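Long-range contacts in integral membrane indolylacetylinositol arabinosyltransferase EmbC (Mycolicibacterium smegmatis, PDB 7BVE), which probably transfers arabinose residues from a lipid-linked donor onto the growing arabinan of the mycobacterial cell wall: residues 503-508 with 570-576; 511-517 with 622-627; 557-562 with 579-583; 309-313 with 420-426. All coordinates share one frame; numbering follows the deposited sequence.

Interaction 1: residues 503-508 with 570-576; sequences IRYSRL and TKWTHHF. With PO4 (phosphate ion), chain F.
Two arginines on helix 502-508, Arg504 and Arg507, reach into the loop 570-576 in a mixed contact of hydrogen bonding, cation-pi and aromatic packing inside the GT-C membrane domain, beside the ethambutol site. Arg504 makes the deeper approach. With CG anti to the backbone nitrogen (chi1 179°) and the chain bent at chi3, its NE gives a hydrogen bond to Trp572 O at 2.9 Å, the acceptor lying close to the guanidinium plane. From another edge position NH2 donates weakly to His575 ND1 at 3.4 Å, while Lys571 CA covers one face. The rest of this guanidinium is held by a salt bridge from NH1 to Glu501 and a hydrogen bond from NH2 to Thr568. Arg507 stays extended, its CZ over the six-membered ring of Trp572 in a cation-pi contact, 4.4 Å from the centroid; the guanidinium is steeply tilted, at 53°, with NH1 nearest the ring. On the other flank, Phe576 turns its edge to the face of Tyr505, centroids 5.7 Å apart, and its CZ rests on Arg504 CD. Thr570 OG1 donates to phosphate O3 at 2.6 Å, and Arg383 also binds that ion. Trp572 touches ethambutol, so Arg504 on its carbonyl and Arg507 on its ring together probably position a wall of the drug pocket, and the positive charge over the indole would probably polarise its pi cloud.

Interaction 2: residues 511-517 with 622-627; sequences TSPDGSV and TVNGWW
Thr622 and Gly515 meet at the tight end of this loop-to-loop contact, which joins the turn leading into helix 517-539 to the segment following helix 602-619 in the GT-C membrane domain. Thr622 OG1 donates to Gly515 O at 2.8 Å, tilted 31° from the carbonyl plane. Its rotamer, OG1 anti to the backbone nitrogen (chi1 -180°), points the hydroxyl at Gly515 O and sets CG2 beside Ser516 C and Val517 CG2. Next along the chain, Val517 N makes a weak hydrogen bond to Val623 O, which Ser516 CA approaches too, and Ser516 CB sits 3.4 Å from Gly625 O. A second close patch is formed by Pro513: CB stands over the centre of the six-membered ring of Trp627 in a CH-pi contact, 4.0 Å from the centroid, while CG touches Trp626 O. At the edge of the same indole, Asp514 OD1 lies near CZ2, and Arg519 forms a long, weak ion pair with this oxygen. The solvent side is at Thr511, an exposed residue with a single apolar side-chain touch, CG2 to Val623 CG1, and no polar bond across the contact. The Thr622 hydroxyl, with a weak bond from Arg520, thus satisfies Gly515 O just ahead of helix 517-539 and probably helps to hold that turn; the Asp514 carboxylate lies by the C-H rim, the slightly positive part of an indole, which would probably suit its charge.

Interaction 3: residues 557-562 with 579-583; sequences ITIISF and FAGLA
Phe562 and Phe579 stack face to face, their centroids 4.8 Å apart and their planes inclined by 25°. Phe579 CZ stands over the centre of one face of the Phe562 ring, whereas the edge of the Phe579 ring meets backbone atoms of the opposing helix: Phe562 N and Thr558 O both lie near its plane. Here helix 548-564 of the GT-C membrane domain packs on the turn leading into helix 582-592 and on Leu582 at its start. Ser561 CB approaches Phe579 CE1 obliquely, at 3.7 Å. Three residues on, Leu582 spreads its two methyls: CD2 meets Ile557 CG2 at 4.0 Å, and CD1 comes within 4.1 Å of Thr558 OG1 and lies a similar distance from Ser561 OG. No hydrogen bond links the two segments; the hydroxyls bond mainly within their own helix, Thr558 OG1 to Ile554 O, with a weak further link from Ser561 OG to Ala430 O. Helix 517-539 packs on Phe562 through Leu526 and Leu527, and Phe374 of helix 361-378 packs on Phe579. Ser561 turns OG back along the helix (chi1 -63°), and Ile557 O accepts both Ser561 N and Ser561 OG from opposite faces of its carbonyl plane, the OG bond measuring 2.7 Å.

Interaction 4: residues 309-313 with 420-426; sequences PFGWY and LTLFSGP
Trp312 and Phe310 carry the first shell of this contact, in which the loop before helix 314-320 packs on the C-terminal end of helix 409-422 and the turn beyond it, within the GT-C membrane domain. The single N-H of Trp312 NE1 is shared between Leu420 O at 3.1 Å and Ser424 OG at 3.5 Å, both bonds weak, while CD1 in the same ring edges up to Phe423 O. Over one face of the indole lies Leu420 CG; Tyr313 CB lies over the other. The Phe310 ring is flanked on both faces, toward the rim, by Pro309 CG on one and Pro426 N on the opposite one, and Leu422 O is in plane at the edge. Phe310 CE1 also touches Phe423 CD1 at 4.1 Å. Behind these rings the backbone probably helps to place them. Gly311 N gives a weak hydrogen bond to Phe423 O, and Gly311 takes positive backbone angles (phi 85°) that let the loop turn between its two large aromatic neighbours. Trp312 CG lies between the backbone nitrogen and carbonyl carbon (chi1 57°), which carries the indole across toward the helix end. Further out, Ile473 of helix 470-473 packs on both Pro309 and Phe423, and Leu472 on Trp312 and Leu420. Pro384 covers Tyr313 and Ser424, and the Tyr313 ring presents its edge to the chain, CE1 3.7 Å from Ser424 O.

In the fold
Going from the N terminus, interaction 4 closes first, bringing the loop before helix 314-320 back to the end of helix 409-422; it is complete before the other three open. Interaction 1 then starts on helix 502-508 and interaction 2 in the loop that follows. Interaction 1 closes at 570-576, ahead of interaction 2 at 622-627, so the two cross, and they touch where Thr573 CG2 packs on Asp514 O. Interaction 3 also crosses interaction 1, meeting it at Tyr505 and Phe562, but falls wholly within the span of interaction 2. They join helix 502-508 to loop 570-576, the lead-in of helix 517-539 to the loop after helix 602-619, and helix 548-564 to the start of helix 582-592.

Interaction 1: residues 503-508 with 570-576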
loop_
_atom_site.group_PDB
_atom_site.type_symbol
_atom_site.label_atom_id
_atom_site.label_comp_id
_atom_site.label_asym_id
_atom_site.label_seq_id
_atom_site.Cartn_x
_atom_site.Cartn_y
_atom_site.Cartn_z
ATOM N N ILE A 503 -3.650 1.945 7.043
ATOM C CA ILE A 503 -2.533 2.635 6.406
ATOM C C ILE A 503 -1.324 2.696 7.329
ATOM O O ILE A 503 -0.181 2.614 6.868
ATOM C CB ILE A 503 -3.011 4.023 5.939
ATOM C CG1 ILE A 503 -4.030 3.844 4.822
ATOM C CG2 ILE A 503 -1.887 4.897 5.442
ATOM C CD1 ILE A 503 -4.706 5.103 4.400
ATOM N N ARG A 504 -1.548 2.778 8.643
ATOM C CA ARG A 504 -0.448 2.725 9.601
ATOM C C ARG A 504 0.276 1.383 9.551
ATOM O O ARG A 504 1.513 1.327 9.561
ATOM C CB ARG A 504 -0.985 3.009 11.002
ATOM C CG ARG A 504 0.054 2.955 12.083
ATOM C CD ARG A 504 -0.495 3.289 13.454
ATOM N NE ARG A 504 -0.773 4.705 13.660
ATOM C CZ ARG A 504 -1.967 5.208 13.923
ATOM N NH1 ARG A 504 -3.017 4.412 14.019
ATOM N NH2 ARG A 504 -2.114 6.507 14.098
ATOM N N TYR A 505 -0.476 0.298 9.414
ATOM C CA TYR A 505 0.118 -1.028 9.331
ATOM C C TYR A 505 0.629 -1.339 7.934
ATOM O O TYR A 505 1.456 -2.234 7.772
ATOM C CB TYR A 505 -0.902 -2.064 9.777
ATOM C CG TYR A 505 -1.263 -1.896 11.225
ATOM C CD1 TYR A 505 -0.467 -2.435 12.222
ATOM C CD2 TYR A 505 -2.374 -1.159 11.598
ATOM C CE1 TYR A 505 -0.785 -2.266 13.545
ATOM C CE2 TYR A 505 -2.693 -0.983 12.910
ATOM C CZ TYR A 505 -1.900 -1.535 13.880
ATOM O OH TYR A 505 -2.235 -1.353 15.198
ATOM N N SER A 506 0.150 -0.626 6.920
ATOM C CA SER A 506 0.744 -0.746 5.598
ATOM C C SER A 506 2.085 -0.034 5.543
ATOM O O SER A 506 2.995 -0.469 4.834
ATOM C CB SER A 506 -0.204 -0.186 4.545
ATOM O OG SER A 506 -1.406 -0.932 4.500
ATOM N N ARG A 507 2.222 1.070 6.278
ATOM C CA ARG A 507 3.501 1.766 6.356
ATOM C C ARG A 507 4.491 1.043 7.248
ATOM O O ARG A 507 5.699 1.201 7.064
ATOM C CB ARG A 507 3.311 3.192 6.867
ATOM C CG ARG A 507 2.591 4.089 5.906
ATOM C CD ARG A 507 2.403 5.487 6.455
ATOM N NE ARG A 507 1.565 6.278 5.560
ATOM C CZ ARG A 507 1.156 7.516 5.810
ATOM N NH1 ARG A 507 1.514 8.119 6.930
ATOM N NH2 ARG A 507 0.390 8.151 4.938
ATOM N N LEU A 508 4.012 0.270 8.223
ATOM C CA LEU A 508 4.922 -0.520 9.046
ATOM C C LEU A 508 5.612 -1.626 8.256
ATOM O O LEU A 508 6.712 -2.041 8.626
ATOM C CB LEU A 508 4.159 -1.117 10.228
ATOM C CG LEU A 508 4.895 -1.894 11.317
ATOM C CD1 LEU A 508 5.844 -0.997 12.050
ATOM C CD2 LEU A 508 3.920 -2.520 12.272
ATOM N N THR A 570 -3.813 11.564 11.489
ATOM C CA THR A 570 -2.699 11.111 10.674
ATOM C C THR A 570 -2.281 9.723 11.126
ATOM O O THR A 570 -2.285 9.417 12.318
ATOM C CB THR A 570 -1.515 12.063 10.777
ATOM O OG1 THR A 570 -1.085 12.134 12.138
ATOM C CG2 THR A 570 -1.899 13.446 10.308
ATOM N N LYS A 571 -1.916 8.881 10.167
ATOM C CA LYS A 571 -1.588 7.487 10.440
ATOM C C LYS A 571 -0.097 7.308 10.197
ATOM O O LYS A 571 0.319 6.906 9.112
ATOM C CB LYS A 571 -2.403 6.553 9.562
ATOM C CG LYS A 571 -3.901 6.735 9.655
ATOM C CD LYS A 571 -4.421 6.411 11.028
ATOM C CE LYS A 571 -5.928 6.358 11.048
ATOM N NZ LYS A 571 -6.559 7.674 10.868
ATOM N N TRP A 572 0.705 7.591 11.214
ATOM C CA TRP A 572 2.146 7.435 11.141
ATOM C C TRP A 572 2.596 6.280 12.019
ATOM O O TRP A 572 1.843 5.757 12.839
ATOM C CB TRP A 572 2.863 8.719 11.554
ATOM C CG TRP A 572 2.650 9.816 10.599
ATOM C CD1 TRP A 572 1.801 10.864 10.735
ATOM C CD2 TRP A 572 3.263 9.959 9.324
ATOM N NE1 TRP A 572 1.858 11.666 9.628
ATOM C CE2 TRP A 572 2.750 11.128 8.743
ATOM C CE3 TRP A 572 4.208 9.215 8.618
ATOM C CZ2 TRP A 572 3.148 11.571 7.493
ATOM C CZ3 TRP A 572 4.601 9.655 7.378
ATOM C CH2 TRP A 572 4.074 10.823 6.828
ATOM N N THR A 573 3.848 5.891 11.833
ATOM C CA THR A 573 4.414 4.749 12.532
ATOM C C THR A 573 5.027 5.147 13.868
ATOM O O THR A 573 5.030 4.346 14.806
ATOM C CB THR A 573 5.435 4.062 11.618
ATOM O OG1 THR A 573 4.817 3.771 10.369
ATOM C CG2 THR A 573 5.901 2.756 12.185
ATOM N N HIS A 574 5.473 6.390 14.013
ATOM C CA HIS A 574 6.001 6.851 15.294
ATOM C C HIS A 574 4.931 7.180 16.320
ATOM O O HIS A 574 5.274 7.693 17.384
ATOM C CB HIS A 574 6.914 8.062 15.112
ATOM C CG HIS A 574 6.313 9.161 14.303
ATOM N ND1 HIS A 574 6.490 9.251 12.936
ATOM C CD2 HIS A 574 5.531 10.209 14.643
ATOM C CE1 HIS A 574 5.854 10.317 12.484
ATOM N NE2 HIS A 574 5.262 10.906 13.496
ATOM N N HIS A 575 3.664 6.899 16.041
ATOM C CA HIS A 575 2.629 7.013 17.051
ATOM C C HIS A 575 2.540 5.781 17.931
ATOM O O HIS A 575 1.742 5.776 18.870
ATOM C CB HIS A 575 1.274 7.254 16.400
ATOM C CG HIS A 575 1.171 8.563 15.691
ATOM N ND1 HIS A 575 0.093 8.897 14.905
ATOM C CD2 HIS A 575 2.014 9.618 15.638
ATOM C CE1 HIS A 575 0.276 10.102 14.399
ATOM N NE2 HIS A 575 1.433 10.562 14.830
ATOM N N PHE A 576 3.317 4.736 17.645
ATOM C CA PHE A 576 3.370 3.575 18.521
ATOM C C PHE A 576 4.228 3.804 19.750
ATOM O O PHE A 576 4.304 2.916 20.600
ATOM C CB PHE A 576 3.900 2.348 17.782
ATOM C CG PHE A 576 2.939 1.752 16.800
ATOM C CD1 PHE A 576 1.843 1.032 17.239
ATOM C CD2 PHE A 576 3.167 1.839 15.440
ATOM C CE1 PHE A 576 0.972 0.464 16.343
ATOM C CE2 PHE A 576 2.302 1.264 14.541
ATOM C CZ PHE A 576 1.210 0.575 14.994
HETATM P P PO4 F . 0.821 14.597 14.189
HETATM O O1 PO4 F . 1.308 14.661 15.614
HETATM O O2 PO4 F . 1.900 14.014 13.313
HETATM O O3 PO4 F . -0.413 13.735 14.126
HETATM O O4 PO4 F . 0.480 15.980 13.699
#

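Interaction 2: residues 511-517 with 622-627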
loop_
_atom_site.group_PDB
_atom_site.type_symbol
_atom_site.label_atom_id
_atom_site.label_comp_id
_atom_site.label_asym_id
_atom_site.label_seq_id
_atom_site.Cartn_x
_atom_site.Cartn_y
_atom_site.Cartn_z
ATOM N N THR A 511 9.618 -0.816 3.013
ATOM C CA THR A 511 11.070 -0.957 3.055
ATOM C C THR A 511 11.601 0.473 3.023
ATOM O O THR A 511 11.926 1.012 1.963
ATOM C CB THR A 511 11.574 -1.816 1.892
ATOM O OG1 THR A 511 10.928 -3.091 1.934
ATOM C CG2 THR A 511 13.051 -2.052 1.995
ATOM N N SER A 512 11.675 1.084 4.197
ATOM C CA SER A 512 11.872 2.516 4.361
ATOM C C SER A 512 12.241 2.758 5.822
ATOM O O SER A 512 12.274 1.798 6.595
ATOM C CB SER A 512 10.603 3.264 3.945
ATOM O OG SER A 512 9.535 2.992 4.825
ATOM N N PRO A 513 12.568 3.985 6.245
ATOM C CA PRO A 513 12.703 4.237 7.688
ATOM C C PRO A 513 11.415 4.112 8.489
ATOM O O PRO A 513 11.494 3.987 9.714
ATOM C CB PRO A 513 13.255 5.662 7.737
ATOM C CG PRO A 513 14.007 5.786 6.511
ATOM C CD PRO A 513 13.265 5.031 5.473
ATOM N N ASP A 514 10.240 4.153 7.863
ATOM C CA ASP A 514 9.010 3.876 8.595
ATOM C C ASP A 514 8.859 2.404 8.928
ATOM O O ASP A 514 8.284 2.062 9.965
ATOM C CB ASP A 514 7.793 4.329 7.797
ATOM C CG ASP A 514 7.613 5.821 7.810
ATOM O OD1 ASP A 514 8.006 6.450 8.808
ATOM O OD2 ASP A 514 7.068 6.368 6.829
ATOM N N GLY A 515 9.356 1.525 8.076
ATOM C CA GLY A 515 9.195 0.106 8.279
ATOM C C GLY A 515 10.502 -0.612 8.492
ATOM O O GLY A 515 10.737 -1.653 7.883
ATOM N N SER A 516 11.376 -0.062 9.326
ATOM C CA SER A 516 12.700 -0.631 9.523
ATOM C C SER A 516 12.631 -1.793 10.510
ATOM O O SER A 516 11.553 -2.237 10.906
ATOM C CB SER A 516 13.670 0.456 9.960
ATOM O OG SER A 516 13.294 0.998 11.205
ATOM N N VAL A 517 13.799 -2.315 10.895
ATOM C CA VAL A 517 13.874 -3.525 11.711
ATOM C C VAL A 517 13.359 -3.265 13.122
ATOM O O VAL A 517 12.582 -4.057 13.671
ATOM C CB VAL A 517 15.323 -4.053 11.727
ATOM C CG1 VAL A 517 15.467 -5.213 12.665
ATOM C CG2 VAL A 517 15.763 -4.468 10.351
ATOM N N THR A 622 13.608 -6.327 6.120
ATOM C CA THR A 622 13.594 -4.933 5.713
ATOM C C THR A 622 15.001 -4.376 5.876
ATOM O O THR A 622 15.959 -5.126 6.060
ATOM C CB THR A 622 12.548 -4.169 6.524
ATOM O OG1 THR A 622 12.529 -2.799 6.123
ATOM C CG2 THR A 622 12.832 -4.280 7.994
ATOM N N VAL A 623 15.131 -3.056 5.814
ATOM C CA VAL A 623 16.421 -2.390 5.879
ATOM C C VAL A 623 16.679 -1.886 7.291
ATOM O O VAL A 623 15.775 -1.766 8.116
ATOM C CB VAL A 623 16.496 -1.234 4.868
ATOM C CG1 VAL A 623 16.438 -1.769 3.477
ATOM C CG2 VAL A 623 15.358 -0.283 5.091
ATOM N N ASN A 624 17.937 -1.579 7.573
ATOM C CA ASN A 624 18.336 -0.961 8.837
ATOM C C ASN A 624 18.340 0.560 8.697
ATOM O O ASN A 624 19.325 1.231 8.968
ATOM C CB ASN A 624 19.712 -1.465 9.252
ATOM C CG ASN A 624 20.072 -1.108 10.663
ATOM O OD1 ASN A 624 19.200 -1.007 11.518
ATOM N ND2 ASN A 624 21.342 -0.842 10.906
ATOM N N GLY A 625 17.216 1.109 8.258
ATOM C CA GLY A 625 17.140 2.502 7.863
ATOM C C GLY A 625 16.687 3.401 8.998
ATOM O O GLY A 625 15.766 3.068 9.739
ATOM N N TRP A 626 17.347 4.543 9.116
ATOM C CA TRP A 626 17.010 5.587 10.068
ATOM C C TRP A 626 16.715 6.863 9.282
ATOM O O TRP A 626 16.730 6.873 8.055
ATOM C CB TRP A 626 18.140 5.762 11.079
ATOM C CG TRP A 626 18.410 4.534 11.882
ATOM C CD1 TRP A 626 19.361 3.599 11.642
ATOM C CD2 TRP A 626 17.717 4.103 13.056
ATOM N NE1 TRP A 626 19.308 2.610 12.584
ATOM C CE2 TRP A 626 18.302 2.896 13.465
ATOM C CE3 TRP A 626 16.650 4.617 13.793
ATOM C CZ2 TRP A 626 17.867 2.202 14.584
ATOM C CZ3 TRP A 626 16.226 3.933 14.902
ATOM C CH2 TRP A 626 16.828 2.738 15.289
ATOM N N TRP A 627 16.469 7.952 9.990
ATOM C CA TRP A 627 16.004 9.189 9.377
ATOM C C TRP A 627 17.188 10.000 8.848
ATOM O O TRP A 627 18.268 9.451 8.634
ATOM C CB TRP A 627 15.121 9.958 10.354
ATOM C CG TRP A 627 13.808 9.305 10.496
ATOM C CD1 TRP A 627 13.389 8.527 11.526
ATOM C CD2 TRP A 627 12.757 9.306 9.539
ATOM N NE1 TRP A 627 12.122 8.071 11.281
ATOM C CE2 TRP A 627 11.713 8.533 10.063
ATOM C CE3 TRP A 627 12.589 9.903 8.289
ATOM C CZ2 TRP A 627 10.524 8.340 9.388
ATOM C CZ3 TRP A 627 11.412 9.710 7.622
ATOM C CH2 TRP A 627 10.390 8.935 8.169
#

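Interaction 3: residues 557-562 with 579-583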
loop_
_atom_site.group_PDB
_atom_site.type_symbol
_atom_site.label_atom_id
_atom_site.label_comp_id
_atom_site.label_asym_id
_atom_site.label_seq_id
_atom_site.Cartn_x
_atom_site.Cartn_y
_atom_site.Cartn_z
ATOM N N ILE A 557 -6.508 -1.925 29.491
ATOM C CA ILE A 557 -5.968 -0.638 29.055
ATOM C C ILE A 557 -5.200 -0.776 27.746
ATOM O O ILE A 557 -5.307 0.084 26.863
ATOM C CB ILE A 557 -5.114 -0.024 30.180
ATOM C CG1 ILE A 557 -6.033 0.541 31.245
ATOM C CG2 ILE A 557 -4.199 1.060 29.696
ATOM C CD1 ILE A 557 -5.329 1.051 32.408
ATOM N N THR A 558 -4.487 -1.892 27.556
ATOM C CA THR A 558 -3.754 -2.074 26.301
ATOM C C THR A 558 -4.694 -2.291 25.113
ATOM O O THR A 558 -4.472 -1.738 24.022
ATOM C CB THR A 558 -2.781 -3.234 26.442
ATOM O OG1 THR A 558 -1.988 -3.027 27.615
ATOM C CG2 THR A 558 -1.850 -3.294 25.251
ATOM N N ILE A 559 -5.782 -3.038 25.315
ATOM C CA ILE A 559 -6.741 -3.260 24.229
ATOM C C ILE A 559 -7.493 -1.971 23.887
ATOM O O ILE A 559 -7.684 -1.638 22.707
ATOM C CB ILE A 559 -7.698 -4.412 24.592
ATOM C CG1 ILE A 559 -6.923 -5.718 24.672
ATOM C CG2 ILE A 559 -8.792 -4.576 23.560
ATOM C CD1 ILE A 559 -7.712 -6.840 25.256
ATOM N N ILE A 560 -7.890 -1.199 24.904
ATOM C CA ILE A 560 -8.619 0.035 24.611
ATOM C C ILE A 560 -7.679 1.096 24.031
ATOM O O ILE A 560 -8.109 1.949 23.252
ATOM C CB ILE A 560 -9.374 0.525 25.864
ATOM C CG1 ILE A 560 -10.355 -0.536 26.333
ATOM C CG2 ILE A 560 -10.263 1.706 25.563
ATOM C CD1 ILE A 560 -10.925 -0.261 27.703
ATOM N N SER A 561 -6.378 1.022 24.324
ATOM C CA SER A 561 -5.427 1.925 23.679
ATOM C C SER A 561 -5.273 1.614 22.195
ATOM O O SER A 561 -5.257 2.536 21.367
ATOM C CB SER A 561 -4.077 1.847 24.382
ATOM O OG SER A 561 -4.181 2.288 25.722
ATOM N N PHE A 562 -5.170 0.323 21.842
ATOM C CA PHE A 562 -5.182 -0.066 20.427
ATOM C C PHE A 562 -6.455 0.368 19.711
ATOM O O PHE A 562 -6.404 0.775 18.547
ATOM C CB PHE A 562 -5.022 -1.572 20.258
ATOM C CG PHE A 562 -3.609 -2.040 20.241
ATOM C CD1 PHE A 562 -2.829 -1.846 19.112
ATOM C CD2 PHE A 562 -3.074 -2.734 21.307
ATOM C CE1 PHE A 562 -1.538 -2.291 19.061
ATOM C CE2 PHE A 562 -1.781 -3.187 21.267
ATOM C CZ PHE A 562 -1.009 -2.969 20.144
ATOM N N PHE A 579 3.148 3.277 23.679
ATOM C CA PHE A 579 3.072 1.978 24.323
ATOM C C PHE A 579 4.342 1.618 25.064
ATOM O O PHE A 579 4.515 0.458 25.431
ATOM C CB PHE A 579 2.771 0.894 23.293
ATOM C CG PHE A 579 1.416 1.003 22.676
ATOM C CD1 PHE A 579 0.298 0.553 23.346
ATOM C CD2 PHE A 579 1.261 1.542 21.414
ATOM C CE1 PHE A 579 -0.949 0.651 22.775
ATOM C CE2 PHE A 579 0.015 1.643 20.841
ATOM C CZ PHE A 579 -1.086 1.199 21.522
ATOM N N ALA A 580 5.241 2.573 25.286
ATOM C CA ALA A 580 6.511 2.247 25.918
ATOM C C ALA A 580 6.385 2.035 27.418
ATOM O O ALA A 580 7.274 1.426 28.016
ATOM C CB ALA A 580 7.532 3.341 25.635
ATOM N N GLY A 581 5.312 2.516 28.039
ATOM C CA GLY A 581 5.090 2.276 29.453
ATOM C C GLY A 581 4.331 0.994 29.708
ATOM O O GLY A 581 4.560 0.314 30.710
ATOM N N LEU A 582 3.415 0.654 28.800
ATOM C CA LEU A 582 2.636 -0.577 28.904
ATOM C C LEU A 582 3.432 -1.799 28.496
ATOM O O LEU A 582 3.032 -2.923 28.822
ATOM C CB LEU A 582 1.405 -0.477 28.016
ATOM C CG LEU A 582 0.447 0.666 28.329
ATOM C CD1 LEU A 582 -0.584 0.767 27.235
ATOM C CD2 LEU A 582 -0.205 0.467 29.684
ATOM N N ALA A 583 4.544 -1.603 27.785
ATOM C CA ALA A 583 5.303 -2.732 27.259
ATOM C C ALA A 583 6.069 -3.449 28.358
ATOM O O ALA A 583 6.200 -4.673 28.321
ATOM C CB ALA A 583 6.246 -2.271 26.172
#

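Interaction 4: residues 309-313 with 420-426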
loop_
_atom_site.group_PDB
_atom_site.type_symbol
_atom_site.label_atom_id
_atom_site.label_comp_id
_atom_site.label_asym_id
_atom_site.label_seq_id
_atom_site.Cartn_x
_atom_site.Cartn_y
_atom_site.Cartn_z
ATOM N N PRO A 309 -5.947 23.470 20.475
ATOM C CA PRO A 309 -5.980 22.994 21.866
ATOM C C PRO A 309 -4.720 22.252 22.287
ATOM O O PRO A 309 -4.520 22.026 23.482
ATOM C CB PRO A 309 -7.195 22.066 21.882
ATOM C CG PRO A 309 -7.167 21.461 20.586
ATOM C CD PRO A 309 -6.646 22.473 19.619
ATOM N N PHE A 310 -3.851 21.907 21.349
ATOM C CA PHE A 310 -2.764 20.987 21.615
ATOM C C PHE A 310 -1.450 21.738 21.737
ATOM O O PHE A 310 -1.281 22.823 21.186
ATOM C CB PHE A 310 -2.640 19.937 20.523
ATOM C CG PHE A 310 -3.856 19.088 20.368
ATOM C CD1 PHE A 310 -4.183 18.148 21.317
ATOM C CD2 PHE A 310 -4.647 19.201 19.248
ATOM C CE1 PHE A 310 -5.299 17.360 21.171
ATOM C CE2 PHE A 310 -5.761 18.413 19.096
ATOM C CZ PHE A 310 -6.085 17.492 20.059
ATOM N N GLY A 311 -0.517 21.141 22.469
ATOM C CA GLY A 311 0.796 21.719 22.626
ATOM C C GLY A 311 0.889 22.740 23.736
ATOM O O GLY A 311 1.288 23.880 23.497
ATOM N N TRP A 312 0.520 22.351 24.953
ATOM C CA TRP A 312 0.704 23.224 26.101
ATOM C C TRP A 312 2.149 23.297 26.559
ATOM O O TRP A 312 2.497 24.212 27.309
ATOM C CB TRP A 312 -0.176 22.765 27.271
ATOM C CG TRP A 312 0.053 21.351 27.710
ATOM C CD1 TRP A 312 -0.618 20.253 27.281
ATOM C CD2 TRP A 312 1.026 20.883 28.652
ATOM N NE1 TRP A 312 -0.130 19.131 27.894
ATOM C CE2 TRP A 312 0.882 19.490 28.740
ATOM C CE3 TRP A 312 2.007 21.507 29.428
ATOM C CZ2 TRP A 312 1.678 18.710 29.569
ATOM C CZ3 TRP A 312 2.795 20.732 30.247
ATOM C CH2 TRP A 312 2.626 19.349 30.312
ATOM N N TYR A 313 2.990 22.362 26.136
ATOM C CA TYR A 313 4.350 22.239 26.630
ATOM C C TYR A 313 5.375 22.821 25.666
ATOM O O TYR A 313 6.571 22.851 25.985
ATOM C CB TYR A 313 4.656 20.765 26.924
ATOM C CG TYR A 313 4.799 19.924 25.691
ATOM C CD1 TYR A 313 3.690 19.423 25.027
ATOM C CD2 TYR A 313 6.059 19.603 25.203
ATOM C CE1 TYR A 313 3.835 18.671 23.888
ATOM C CE2 TYR A 313 6.213 18.855 24.077
ATOM C CZ TYR A 313 5.106 18.387 23.426
ATOM O OH TYR A 313 5.288 17.635 22.302
ATOM N N LEU A 420 -4.607 16.127 31.271
ATOM C CA LEU A 420 -3.430 16.906 30.921
ATOM C C LEU A 420 -2.675 16.267 29.766
ATOM O O LEU A 420 -2.185 16.960 28.873
ATOM C CB LEU A 420 -2.535 17.035 32.147
ATOM C CG LEU A 420 -1.407 18.049 32.137
ATOM C CD1 LEU A 420 -2.005 19.424 32.118
ATOM C CD2 LEU A 420 -0.548 17.857 33.360
ATOM N N THR A 421 -2.566 14.938 29.766
ATOM C CA THR A 421 -1.904 14.253 28.661
ATOM C C THR A 421 -2.838 13.974 27.497
ATOM O O THR A 421 -2.382 13.481 26.464
ATOM C CB THR A 421 -1.288 12.931 29.112
ATOM O OG1 THR A 421 -2.318 12.012 29.477
ATOM C CG2 THR A 421 -0.387 13.159 30.291
ATOM N N LEU A 422 -4.131 14.252 27.643
ATOM C CA LEU A 422 -5.025 14.156 26.496
ATOM C C LEU A 422 -4.770 15.275 25.497
ATOM O O LEU A 422 -5.014 15.101 24.300
ATOM C CB LEU A 422 -6.473 14.183 26.976
ATOM C CG LEU A 422 -7.612 13.965 25.985
ATOM C CD1 LEU A 422 -7.566 12.565 25.438
ATOM C CD2 LEU A 422 -8.936 14.232 26.657
ATOM N N PHE A 423 -4.269 16.420 25.959
ATOM C CA PHE A 423 -4.052 17.586 25.115
ATOM C C PHE A 423 -2.578 17.875 24.876
ATOM O O PHE A 423 -2.204 19.026 24.652
ATOM C CB PHE A 423 -4.734 18.809 25.719
ATOM C CG PHE A 423 -6.219 18.724 25.708
ATOM C CD1 PHE A 423 -6.926 18.968 24.546
ATOM C CD2 PHE A 423 -6.914 18.396 26.855
ATOM C CE1 PHE A 423 -8.292 18.884 24.527
ATOM C CE2 PHE A 423 -8.284 18.311 26.843
ATOM C CZ PHE A 423 -8.973 18.556 25.678
ATOM N N SER A 424 -1.730 16.856 24.934
ATOM C CA SER A 424 -0.343 17.021 24.530
ATOM C C SER A 424 -0.210 16.999 23.020
ATOM O O SER A 424 0.485 17.837 22.442
ATOM C CB SER A 424 0.520 15.919 25.142
ATOM O OG SER A 424 0.526 16.001 26.550
ATOM N N GLY A 425 -0.866 16.045 22.379
ATOM C CA GLY A 425 -0.933 15.970 20.946
ATOM C C GLY A 425 -2.177 15.208 20.563
ATOM O O GLY A 425 -2.907 14.718 21.429
ATOM N N PRO A 426 -2.450 15.087 19.262
ATOM C CA PRO A 426 -3.639 14.334 18.830
ATOM C C PRO A 426 -3.542 12.845 19.087
ATOM O O PRO A 426 -4.574 12.165 19.092
ATOM C CB PRO A 426 -3.715 14.634 17.330
ATOM C CG PRO A 426 -2.943 15.882 17.153
ATOM C CD PRO A 426 -1.833 15.813 18.146
#